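Local coordinates for protein esterase (Staphylococcus aureus subsp. aureus USA300_TCH1516, PDB 3D7R) that probably hydrolyses ester bonds, as a putative esterase with the alpha/beta hydrolase fold, at residues A74-L79 and Q85-N90; K98-H103 and Q151-Q156; R117-I122 and V130-Y135; Q183-L186 and L192-K195. All blocks are in the same frame, centred on the assembly; numbering follows the deposited sequence.

Interaction 1: A74-L79 and Q85-N90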
# COMPACT_ATOMS: atom_id res chain seq x y z
N ALA A 74 -18.14 -5.53 8.32
CA ALA A 74 -18.38 -6.19 7.05
C ALA A 74 -18.40 -7.69 7.29
O ALA A 74 -17.89 -8.17 8.31
CB ALA A 74 -17.31 -5.81 5.99
N ASN A 75 -19.03 -8.43 6.39
CA ASN A 75 -18.90 -9.89 6.38
C ASN A 75 -17.52 -10.28 5.89
O ASN A 75 -17.00 -9.68 4.93
CB ASN A 75 -20.00 -10.53 5.54
CG ASN A 75 -21.38 -10.16 6.03
OD1 ASN A 75 -22.11 -9.42 5.35
ND2 ASN A 75 -21.73 -10.60 7.24
N LEU A 76 -16.93 -11.27 6.54
CA LEU A 76 -15.53 -11.66 6.27
C LEU A 76 -15.41 -13.06 5.69
O LEU A 76 -15.98 -14.02 6.23
CB LEU A 76 -14.70 -11.54 7.55
CG LEU A 76 -13.18 -11.75 7.53
CD1 LEU A 76 -12.48 -10.64 6.75
CD2 LEU A 76 -12.65 -11.80 8.94
N GLU A 77 -14.66 -13.20 4.61
CA GLU A 77 -14.40 -14.51 4.00
C GLU A 77 -12.93 -14.85 4.22
O GLU A 77 -12.05 -14.06 3.86
CB GLU A 77 -14.69 -14.47 2.50
CG GLU A 77 -16.15 -14.28 2.20
CD GLU A 77 -16.46 -14.15 0.71
OE1 GLU A 77 -15.55 -14.30 -0.12
OE2 GLU A 77 -17.63 -13.89 0.37
N LYS A 78 -12.66 -16.00 4.82
CA LYS A 78 -11.28 -16.33 5.12
C LYS A 78 -10.86 -17.40 4.13
O LYS A 78 -11.13 -18.58 4.33
CB LYS A 78 -11.11 -16.79 6.59
CG LYS A 78 -11.59 -15.80 7.63
CD LYS A 78 -11.48 -16.38 9.03
CE LYS A 78 -11.79 -15.33 10.08
NZ LYS A 78 -11.66 -15.84 11.49
N LEU A 79 -10.24 -16.97 3.04
CA LEU A 79 -9.96 -17.87 1.92
C LEU A 79 -8.47 -18.13 1.74
O LEU A 79 -7.65 -17.56 2.44
CB LEU A 79 -10.53 -17.27 0.62
CG LEU A 79 -12.00 -16.86 0.65
CD1 LEU A 79 -12.40 -16.16 -0.63
CD2 LEU A 79 -12.88 -18.09 0.86
N GLN A 85 -2.97 -17.01 2.34
CA GLN A 85 -4.21 -16.49 2.94
C GLN A 85 -4.73 -15.29 2.15
O GLN A 85 -3.97 -14.36 1.88
CB GLN A 85 -3.96 -16.03 4.37
CG GLN A 85 -3.72 -17.15 5.37
CD GLN A 85 -3.49 -16.58 6.72
OE1 GLN A 85 -2.39 -16.15 7.04
NE2 GLN A 85 -4.55 -16.50 7.52
N VAL A 86 -6.02 -15.32 1.81
CA VAL A 86 -6.70 -14.15 1.23
C VAL A 86 -7.98 -13.90 2.03
O VAL A 86 -8.85 -14.77 2.12
CB VAL A 86 -7.04 -14.32 -0.27
CG1 VAL A 86 -7.71 -13.04 -0.81
CG2 VAL A 86 -5.78 -14.61 -1.11
N PHE A 87 -8.09 -12.72 2.62
CA PHE A 87 -9.33 -12.32 3.29
C PHE A 87 -10.18 -11.47 2.35
O PHE A 87 -9.64 -10.66 1.60
CB PHE A 87 -9.01 -11.52 4.56
CG PHE A 87 -8.26 -12.33 5.58
CD1 PHE A 87 -8.95 -13.09 6.52
CD2 PHE A 87 -6.85 -12.35 5.58
CE1 PHE A 87 -8.25 -13.88 7.46
CE2 PHE A 87 -6.15 -13.11 6.52
CZ PHE A 87 -6.85 -13.89 7.45
N ARG A 88 -11.50 -11.66 2.37
CA ARG A 88 -12.38 -10.77 1.63
C ARG A 88 -13.39 -10.17 2.58
O ARG A 88 -13.94 -10.87 3.43
CB ARG A 88 -13.09 -11.54 0.52
CG ARG A 88 -12.13 -12.10 -0.53
CD ARG A 88 -12.85 -12.30 -1.85
NE ARG A 88 -12.10 -13.15 -2.79
CZ ARG A 88 -12.49 -13.37 -4.04
NH1 ARG A 88 -13.58 -12.78 -4.50
NH2 ARG A 88 -11.77 -14.18 -4.82
N PHE A 89 -13.61 -8.87 2.44
CA PHE A 89 -14.61 -8.16 3.19
C PHE A 89 -15.70 -7.74 2.22
O PHE A 89 -15.40 -7.17 1.15
CB PHE A 89 -14.07 -6.86 3.80
CG PHE A 89 -12.85 -7.03 4.68
CD1 PHE A 89 -12.93 -6.83 6.05
CD2 PHE A 89 -11.60 -7.33 4.12
CE1 PHE A 89 -11.80 -6.96 6.87
CE2 PHE A 89 -10.47 -7.45 4.90
CZ PHE A 89 -10.57 -7.27 6.29
N ASN A 90 -16.96 -7.96 2.59
CA ASN A 90 -18.05 -7.38 1.83
C ASN A 90 -19.19 -6.98 2.75
O ASN A 90 -19.31 -7.48 3.88
CB ASN A 90 -18.49 -8.26 0.64
CG ASN A 90 -18.77 -9.69 1.03
OD1 ASN A 90 -19.61 -9.97 1.88
ND2 ASN A 90 -18.08 -10.62 0.37
O HOH W 1 -22.08 -9.06 2.62

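Interaction 2: K98-H103 and Q151-Q156. With NA (sodium ion), chain E.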
# COMPACT_ATOMS: atom_id res chain seq x y z
N LYS A 98 -14.59 -5.10 -7.07
CA LYS A 98 -13.53 -5.48 -6.12
C LYS A 98 -12.48 -4.38 -5.94
O LYS A 98 -12.13 -3.69 -6.90
CB LYS A 98 -12.79 -6.74 -6.60
CG LYS A 98 -13.64 -7.84 -7.24
CD LYS A 98 -14.39 -8.65 -6.20
CE LYS A 98 -15.10 -9.86 -6.82
NZ LYS A 98 -16.18 -10.32 -5.91
N ILE A 99 -11.96 -4.27 -4.71
CA ILE A 99 -10.71 -3.54 -4.46
C ILE A 99 -9.65 -4.56 -4.04
O ILE A 99 -9.80 -5.25 -3.03
CB ILE A 99 -10.85 -2.48 -3.34
CG1 ILE A 99 -11.78 -1.35 -3.78
CG2 ILE A 99 -9.45 -1.90 -2.97
CD1 ILE A 99 -12.34 -0.49 -2.61
N LEU A 100 -8.61 -4.70 -4.86
CA LEU A 100 -7.45 -5.49 -4.48
C LEU A 100 -6.60 -4.62 -3.58
O LEU A 100 -5.98 -3.66 -4.06
CB LEU A 100 -6.65 -5.93 -5.72
CG LEU A 100 -5.39 -6.77 -5.49
CD1 LEU A 100 -5.67 -7.97 -4.54
CD2 LEU A 100 -4.80 -7.26 -6.81
N TYR A 101 -6.56 -4.93 -2.29
CA TYR A 101 -5.85 -4.07 -1.34
C TYR A 101 -4.48 -4.63 -0.97
O TYR A 101 -4.40 -5.72 -0.40
CB TYR A 101 -6.69 -3.80 -0.06
CG TYR A 101 -6.11 -2.64 0.72
CD1 TYR A 101 -6.63 -1.35 0.60
CD2 TYR A 101 -5.00 -2.83 1.55
CE1 TYR A 101 -6.06 -0.29 1.29
CE2 TYR A 101 -4.44 -1.78 2.24
CZ TYR A 101 -4.97 -0.51 2.09
OH TYR A 101 -4.39 0.52 2.77
N ILE A 102 -3.43 -3.85 -1.24
CA ILE A 102 -2.04 -4.25 -0.95
C ILE A 102 -1.55 -3.49 0.30
O ILE A 102 -1.26 -2.29 0.23
CB ILE A 102 -1.09 -4.00 -2.16
CG1 ILE A 102 -1.69 -4.54 -3.49
CG2 ILE A 102 0.30 -4.58 -1.88
CD1 ILE A 102 -2.10 -6.05 -3.49
N HIS A 103 -1.46 -4.18 1.43
CA HIS A 103 -1.25 -3.53 2.71
C HIS A 103 0.20 -3.06 2.91
O HIS A 103 1.14 -3.66 2.38
CB HIS A 103 -1.69 -4.45 3.84
CG HIS A 103 -0.76 -5.60 4.08
ND1 HIS A 103 0.38 -5.49 4.84
CD2 HIS A 103 -0.81 -6.89 3.66
CE1 HIS A 103 0.99 -6.67 4.89
NE2 HIS A 103 0.28 -7.53 4.19
N GLN A 151 -0.03 -10.98 -8.68
CA GLN A 151 -0.52 -11.39 -10.01
C GLN A 151 -1.59 -12.48 -9.93
O GLN A 151 -2.63 -12.38 -10.59
CB GLN A 151 0.66 -11.89 -10.88
CG GLN A 151 0.29 -12.13 -12.36
CD GLN A 151 -0.06 -10.83 -13.09
OE1 GLN A 151 0.73 -9.88 -13.10
NE2 GLN A 151 -1.24 -10.78 -13.71
N ARG A 152 -1.33 -13.52 -9.13
CA ARG A 152 -2.26 -14.63 -9.03
C ARG A 152 -3.61 -14.18 -8.47
O ARG A 152 -4.64 -14.57 -9.01
CB ARG A 152 -1.69 -15.77 -8.18
CG ARG A 152 -0.53 -16.53 -8.87
CD ARG A 152 0.05 -17.66 -7.98
NE ARG A 152 1.50 -17.52 -7.79
CZ ARG A 152 2.11 -17.36 -6.62
NH1 ARG A 152 1.43 -17.35 -5.47
NH2 ARG A 152 3.43 -17.23 -6.59
N VAL A 153 -3.61 -13.37 -7.41
CA VAL A 153 -4.90 -12.91 -6.85
C VAL A 153 -5.59 -11.93 -7.81
O VAL A 153 -6.80 -12.00 -8.00
CB VAL A 153 -4.83 -12.37 -5.39
CG1 VAL A 153 -3.99 -11.11 -5.28
CG2 VAL A 153 -6.25 -12.14 -4.79
N TYR A 154 -4.81 -11.06 -8.45
CA TYR A 154 -5.38 -10.16 -9.46
C TYR A 154 -6.07 -10.93 -10.58
O TYR A 154 -7.19 -10.63 -10.96
CB TYR A 154 -4.33 -9.20 -10.01
CG TYR A 154 -4.87 -8.25 -11.09
CD1 TYR A 154 -5.62 -7.13 -10.74
CD2 TYR A 154 -4.60 -8.47 -12.45
CE1 TYR A 154 -6.12 -6.26 -11.71
CE2 TYR A 154 -5.09 -7.59 -13.45
CZ TYR A 154 -5.85 -6.50 -13.07
OH TYR A 154 -6.33 -5.62 -14.03
N ASP A 155 -5.39 -11.94 -11.09
CA ASP A 155 -5.96 -12.80 -12.14
C ASP A 155 -7.25 -13.47 -11.69
O ASP A 155 -8.23 -13.50 -12.44
CB ASP A 155 -4.92 -13.83 -12.59
CG ASP A 155 -3.77 -13.19 -13.38
OD1 ASP A 155 -3.91 -12.02 -13.78
OD2 ASP A 155 -2.74 -13.84 -13.61
N GLN A 156 -7.25 -14.00 -10.46
CA GLN A 156 -8.46 -14.56 -9.83
C GLN A 156 -9.64 -13.58 -9.89
O GLN A 156 -10.70 -13.93 -10.40
CB GLN A 156 -8.18 -14.97 -8.38
CG GLN A 156 -9.37 -15.61 -7.66
CD GLN A 156 -9.11 -15.91 -6.18
OE1 GLN A 156 -8.47 -15.11 -5.45
NE2 GLN A 156 -9.65 -17.04 -5.71
NA NA E . -9.28 -15.20 -3.28
O HOH W 2 -9.63 -18.03 -2.93

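Interaction 3: R117-I122 and V130-Y135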
# COMPACT_ATOMS: atom_id res chain seq x y z
N ARG A 117 -9.17 -2.44 10.46
CA ARG A 117 -10.21 -1.46 10.73
C ARG A 117 -10.43 -0.53 9.52
O ARG A 117 -11.57 -0.23 9.16
CB ARG A 117 -9.84 -0.69 11.99
CG ARG A 117 -10.86 0.29 12.43
CD ARG A 117 -10.54 0.72 13.83
NE ARG A 117 -11.50 1.72 14.21
CZ ARG A 117 -11.36 2.56 15.22
NH1 ARG A 117 -10.25 2.52 15.97
NH2 ARG A 117 -12.33 3.44 15.46
N LEU A 118 -9.34 -0.08 8.90
CA LEU A 118 -9.42 0.76 7.70
C LEU A 118 -10.16 0.05 6.56
O LEU A 118 -11.01 0.64 5.91
CB LEU A 118 -8.01 1.16 7.22
CG LEU A 118 -7.88 1.91 5.88
CD1 LEU A 118 -8.73 3.22 5.85
CD2 LEU A 118 -6.41 2.21 5.52
N LEU A 119 -9.80 -1.20 6.31
CA LEU A 119 -10.42 -1.98 5.23
C LEU A 119 -11.92 -2.21 5.47
O LEU A 119 -12.73 -2.12 4.54
CB LEU A 119 -9.66 -3.30 5.04
CG LEU A 119 -8.49 -3.20 4.04
CD1 LEU A 119 -7.50 -2.08 4.37
CD2 LEU A 119 -7.76 -4.52 3.95
N ASP A 120 -12.28 -2.49 6.71
CA ASP A 120 -13.68 -2.58 7.09
C ASP A 120 -14.43 -1.30 6.72
O ASP A 120 -15.45 -1.37 6.02
CB ASP A 120 -13.80 -2.88 8.59
CG ASP A 120 -15.20 -3.30 8.98
OD1 ASP A 120 -15.82 -4.09 8.25
OD2 ASP A 120 -15.67 -2.85 10.03
N LYS A 121 -13.90 -0.15 7.13
CA LYS A 121 -14.50 1.15 6.79
C LYS A 121 -14.62 1.39 5.29
O LYS A 121 -15.66 1.88 4.84
CB LYS A 121 -13.73 2.33 7.42
CG LYS A 121 -13.63 2.28 8.95
CD LYS A 121 -13.94 3.64 9.55
CE LYS A 121 -13.55 3.70 11.02
NZ LYS A 121 -14.22 2.72 11.91
N ILE A 122 -13.57 1.07 4.54
CA ILE A 122 -13.60 1.28 3.09
C ILE A 122 -14.67 0.39 2.44
O ILE A 122 -15.38 0.82 1.51
CB ILE A 122 -12.21 0.99 2.43
CG1 ILE A 122 -11.19 2.09 2.81
CG2 ILE A 122 -12.32 0.91 0.90
CD1 ILE A 122 -9.75 1.68 2.57
N VAL A 130 -13.58 -5.84 -0.62
CA VAL A 130 -12.15 -5.56 -0.43
C VAL A 130 -11.41 -6.88 -0.24
O VAL A 130 -11.78 -7.70 0.60
CB VAL A 130 -11.92 -4.63 0.77
CG1 VAL A 130 -10.39 -4.48 1.07
CG2 VAL A 130 -12.55 -3.27 0.49
N VAL A 131 -10.36 -7.06 -1.04
CA VAL A 131 -9.61 -8.33 -1.05
C VAL A 131 -8.20 -8.08 -0.50
O VAL A 131 -7.43 -7.27 -1.06
CB VAL A 131 -9.56 -8.96 -2.47
CG1 VAL A 131 -8.81 -10.30 -2.44
CG2 VAL A 131 -11.00 -9.16 -3.03
N LEU A 132 -7.90 -8.78 0.58
CA LEU A 132 -6.65 -8.61 1.33
C LEU A 132 -5.79 -9.89 1.25
O LEU A 132 -5.93 -10.78 2.08
CB LEU A 132 -6.96 -8.28 2.80
CG LEU A 132 -5.80 -8.12 3.81
CD1 LEU A 132 -4.85 -7.00 3.39
CD2 LEU A 132 -6.31 -7.94 5.25
N PRO A 133 -4.90 -9.98 0.23
CA PRO A 133 -3.90 -11.06 0.17
C PRO A 133 -2.74 -10.89 1.17
O PRO A 133 -2.16 -9.80 1.27
CB PRO A 133 -3.39 -10.98 -1.25
CG PRO A 133 -3.54 -9.50 -1.63
CD PRO A 133 -4.81 -9.06 -0.92
N ILE A 134 -2.42 -11.95 1.92
CA ILE A 134 -1.26 -11.91 2.81
C ILE A 134 -0.06 -12.41 1.97
O ILE A 134 0.29 -13.58 2.01
CB ILE A 134 -1.49 -12.75 4.09
CG1 ILE A 134 -2.82 -12.37 4.77
CG2 ILE A 134 -0.32 -12.61 5.07
CD1 ILE A 134 -3.02 -10.85 5.07
N TYR A 135 0.50 -11.49 1.17
CA TYR A 135 1.51 -11.81 0.15
C TYR A 135 2.85 -12.11 0.82
O TYR A 135 3.08 -11.70 1.96
CB TYR A 135 1.63 -10.63 -0.84
CG TYR A 135 1.89 -9.30 -0.16
CD1 TYR A 135 3.18 -8.95 0.27
CD2 TYR A 135 0.85 -8.39 0.08
CE1 TYR A 135 3.42 -7.74 0.91
CE2 TYR A 135 1.08 -7.17 0.73
CZ TYR A 135 2.37 -6.87 1.15
OH TYR A 135 2.64 -5.67 1.78

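Interaction 4: Q183-L186 and L192-K195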
# COMPACT_ATOMS: atom_id res chain seq x y z
N GLN A 183 2.01 -1.12 -13.22
CA GLN A 183 3.03 -0.85 -14.23
C GLN A 183 3.48 -2.15 -14.91
O GLN A 183 3.69 -2.18 -16.14
CB GLN A 183 4.22 -0.12 -13.61
CG GLN A 183 3.96 1.34 -13.27
CD GLN A 183 5.07 1.99 -12.43
OE1 GLN A 183 5.79 1.31 -11.71
NE2 GLN A 183 5.20 3.32 -12.53
N SER A 184 3.61 -3.21 -14.13
CA SER A 184 3.86 -4.55 -14.68
C SER A 184 2.76 -5.02 -15.63
O SER A 184 3.04 -5.50 -16.74
CB SER A 184 4.06 -5.56 -13.55
OG SER A 184 4.26 -6.86 -14.08
N LEU A 185 1.50 -4.86 -15.22
CA LEU A 185 0.37 -5.18 -16.08
C LEU A 185 0.44 -4.41 -17.41
O LEU A 185 0.28 -4.98 -18.49
CB LEU A 185 -0.96 -4.85 -15.38
CG LEU A 185 -1.32 -5.61 -14.10
CD1 LEU A 185 -2.58 -5.02 -13.47
CD2 LEU A 185 -1.52 -7.09 -14.36
N LEU A 186 0.68 -3.10 -17.29
CA LEU A 186 0.82 -2.21 -18.45
C LEU A 186 1.99 -2.62 -19.39
O LEU A 186 1.81 -2.68 -20.62
CB LEU A 186 1.01 -0.77 -17.93
CG LEU A 186 1.24 0.37 -18.92
CD1 LEU A 186 0.11 0.40 -19.95
CD2 LEU A 186 1.33 1.68 -18.16
N LEU A 192 -6.00 -3.88 -17.45
CA LEU A 192 -5.68 -2.97 -16.34
C LEU A 192 -6.89 -2.75 -15.43
O LEU A 192 -8.03 -2.81 -15.90
CB LEU A 192 -5.23 -1.63 -16.91
CG LEU A 192 -3.99 -1.58 -17.80
CD1 LEU A 192 -3.81 -0.18 -18.40
CD2 LEU A 192 -2.75 -2.01 -17.01
N PRO A 193 -6.66 -2.45 -14.13
CA PRO A 193 -7.80 -2.14 -13.24
C PRO A 193 -8.43 -0.82 -13.67
O PRO A 193 -7.78 -0.01 -14.34
CB PRO A 193 -7.14 -2.00 -11.86
CG PRO A 193 -5.69 -1.56 -12.18
CD PRO A 193 -5.36 -2.34 -13.44
N ASN A 194 -9.68 -0.60 -13.30
CA ASN A 194 -10.41 0.62 -13.64
C ASN A 194 -9.74 1.86 -13.04
O ASN A 194 -9.75 2.95 -13.63
CB ASN A 194 -11.84 0.49 -13.10
CG ASN A 194 -12.72 1.65 -13.48
OD1 ASN A 194 -13.21 2.39 -12.61
ND2 ASN A 194 -12.94 1.83 -14.78
N LYS A 195 -9.19 1.70 -11.83
CA LYS A 195 -8.56 2.82 -11.13
C LYS A 195 -7.44 2.31 -10.25
O LYS A 195 -7.44 1.13 -9.88
CB LYS A 195 -9.58 3.59 -10.27
CG LYS A 195 -10.69 4.32 -11.04
CD LYS A 195 -11.71 4.99 -10.07
CE LYS A 195 -12.77 5.78 -10.86
NZ LYS A 195 -13.85 4.85 -11.34

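Interaction 1: A74-L79 and Q85-N90
Leu76 sets its CD1 methyl over the middle of the Phe89 ring: CD1 lies 3.8 Å from the ring centroid and 13° off the ring normal, which meets the definition of a CH-pi contact. The two side chains run alongside each other, and Ala74 CB approaches the same ring at its edge. Lys78 meets Phe87 at the ring edge, CG lying 3.9 Å from CE1, before its extended chain carries the ammonium away. The opposite face of this antiparallel hairpin is more polar. Asn90, with CG between its backbone N and carbonyl carbon (chi1 51°), sends ND2 to Glu77 OE2 at 3.3 Å. The oxygen lies in the amide plane but is met from above the carboxylate plane, the two planes being 77° apart. A water donates to Asn75 OD1 at 2.8 Å and to Asn90 OD1 at 2.7 Å, bridging the strands. Beneath these side chains the backbones pair in register; Glu77 N to Arg88 O measures 2.7 Å and Arg88 N to Glu77 O 2.9 Å.

Further out, Trp116 packs against Phe87 and Phe89. Glu160 and Glu129 form salt bridges with the Arg88 guanidinium, and Glu129 also accepts from Asn90 ND2. Glu77 OE1 is 4.5 Å from Arg88 NE and well out of the guanidinium plane, so any attraction would be through charge alone. Arg88 NE is buried without a partner. The aromatic side thus packs on helix 113-126, while the other mixes apolar and charged groups, with Glu160, Glu129 and Glu77 probably offsetting the positive charges of Arg88, Lys98 and the sodium ion.

Interaction 2: K98-H103 and Q151-Q156
Leu100 meets the Tyr154 ring at its edge, with CD2 near the ring plane and 4.0 Å from CD1 of the tyrosine. Another ring, that of Phe181, packs edge-to-face with Tyr154. The phenol oxygen is hydrogen-bonded to Pro191 O, which anchors the far end of the side chain, while Leu100 and Phe181 limit the turning of the ring. The contact belongs to the alpha/beta hydrolase fold: strand 98-102 of the central sheet rests against helix 143-161. On the same helix the Gln151 amide reaches one turn onward and donates from NE2 to Asp155 OD1 at 2.9 Å, on the syn side but 32° out of the carboxylate plane.

Leu100 alone of its strand carries the packing, and it forks. With CG anti to its backbone N (chi1 180°), one branch goes to each of two consecutive helix residues: CD2 stands 3.8 Å from Tyr154 CB, the side chains crossing at about a right angle, while CD1 stands 3.6 Å from Val153 CG1. All three residues are buried, and Val153 extends the apolar layer to Val131 of the adjacent strand.

At the end of the strand, His103 stacks on Tyr135. His103 begins a His-Gly-Gly sequence like that of the oxyanion hole in hormone-sensitive-lipase relatives, so a similar role is possible but inferred. At the other end of the contact, the extended Gln156 side chain binds a sodium ion through OE1 at 2.3 Å, while its NE2 donates at 3.0 Å to a water 2.9 Å from the same ion.

Interaction 3: R117-I122 and V130-Y135
Leu119 and Val130 form the centre of an entirely apolar contact, four buried side chains meeting through aliphatic carbon, the Leu119 methine against a Val130 methyl. Leu119 CG lies 3.8 Å from Val130 CG1, and its CD2 branch reaches further along the strand to Leu132, 3.9 Å from CD1 and also 3.9 Å from CD2, so that the methyl sits against the fork of the second leucine. A first torsion turned to -89° lays Leu119 across both strand side chains, at about a right angle to each. One helical turn on, Ile122 CG2 stands 4.2 Å from Val130 CG2. Because Val130 and Leu132 alternate with Val131, they present their side chains to this helix while Val131 points to the other side of the sheet, toward Val153 and Leu157.

Polar interactions hold the two elements separately. On the far side of the helix, Asp120 accepts from the backbone N of Ala74 and of Lys73. The strand is bonded on both flanks, to Phe89 and Phe87 on one side and to Ile99 and Tyr101 on the other.

As to backbone geometry, the short axes pass 9.4 Å apart and run 156° from one another, nearly antiparallel. Helix 113-126 thus returns the chain between the parallel neighbours 98-102 and 129-133, the beta-alpha-beta crossover from which the parallel part of the alpha/beta hydrolase sheet is built.

Interaction 4: Q183-L186 and L192-K195
Leu192 turns CG away from its carbonyl carbon and beside its backbone N (chi1 -61°); CD1 continues the extended chain (chi2 173°), and the other branch, CD2, is the one turned onto the helix. There it touches two successive residues: CD2 is 3.7 Å from Leu185 CB, 3.6 Å from Leu186 N and 4.1 Å from Leu186 CB. The methyl therefore rests on the helix backbone itself as well as on side-chain carbon. With the same first torsion and a likewise extended second one, Leu185 carries CD1 to the proline ring, 3.9 Å from Pro193 CD, the two groups passing at a slant.

These leucines close the turn after helix 173-187, where the chain leaves the helix and comes back to the sheet. Strands 166-171 and 195-199 are parallel neighbours, so the loop completes a beta-alpha-beta crossover of the alpha/beta hydrolase fold. Tyr154 of helix 143-161 lies against both Leu185 and Pro193, tying the turn to the adjacent helix.

Beyond the leucines the loop becomes polar. Lys195 NZ donates to Asn194 OD1 at 2.8 Å, approaching 18° from the carbonyl plane, and the same ammonium is also bonded to the backbone oxygens of Ile318 and Glu320.

Overall arrangement
Interactions 1, 2 and 3 share one mixed sheet, ordered 75-81, 84-90, 129-133, 98-102 and onward. Interaction 1 comes first along the chain and forms the edge hairpin; its centre is about 8 Å from that of interaction 3, and a probable backbone hydrogen bond from Leu132 N to Phe87 O joins them. Interaction 3 is nested within the loop closed by interaction 2, their centres about 11 Å apart, and together they place helices 113-126 and 143-161 against the sheet. Interaction 4 follows last, touching interaction 2 through Tyr154 but about 15 Å at nearest atoms from interaction 1. The hairpin thus leads into successive crossovers, the layered scaffold of an alpha/beta hydrolase.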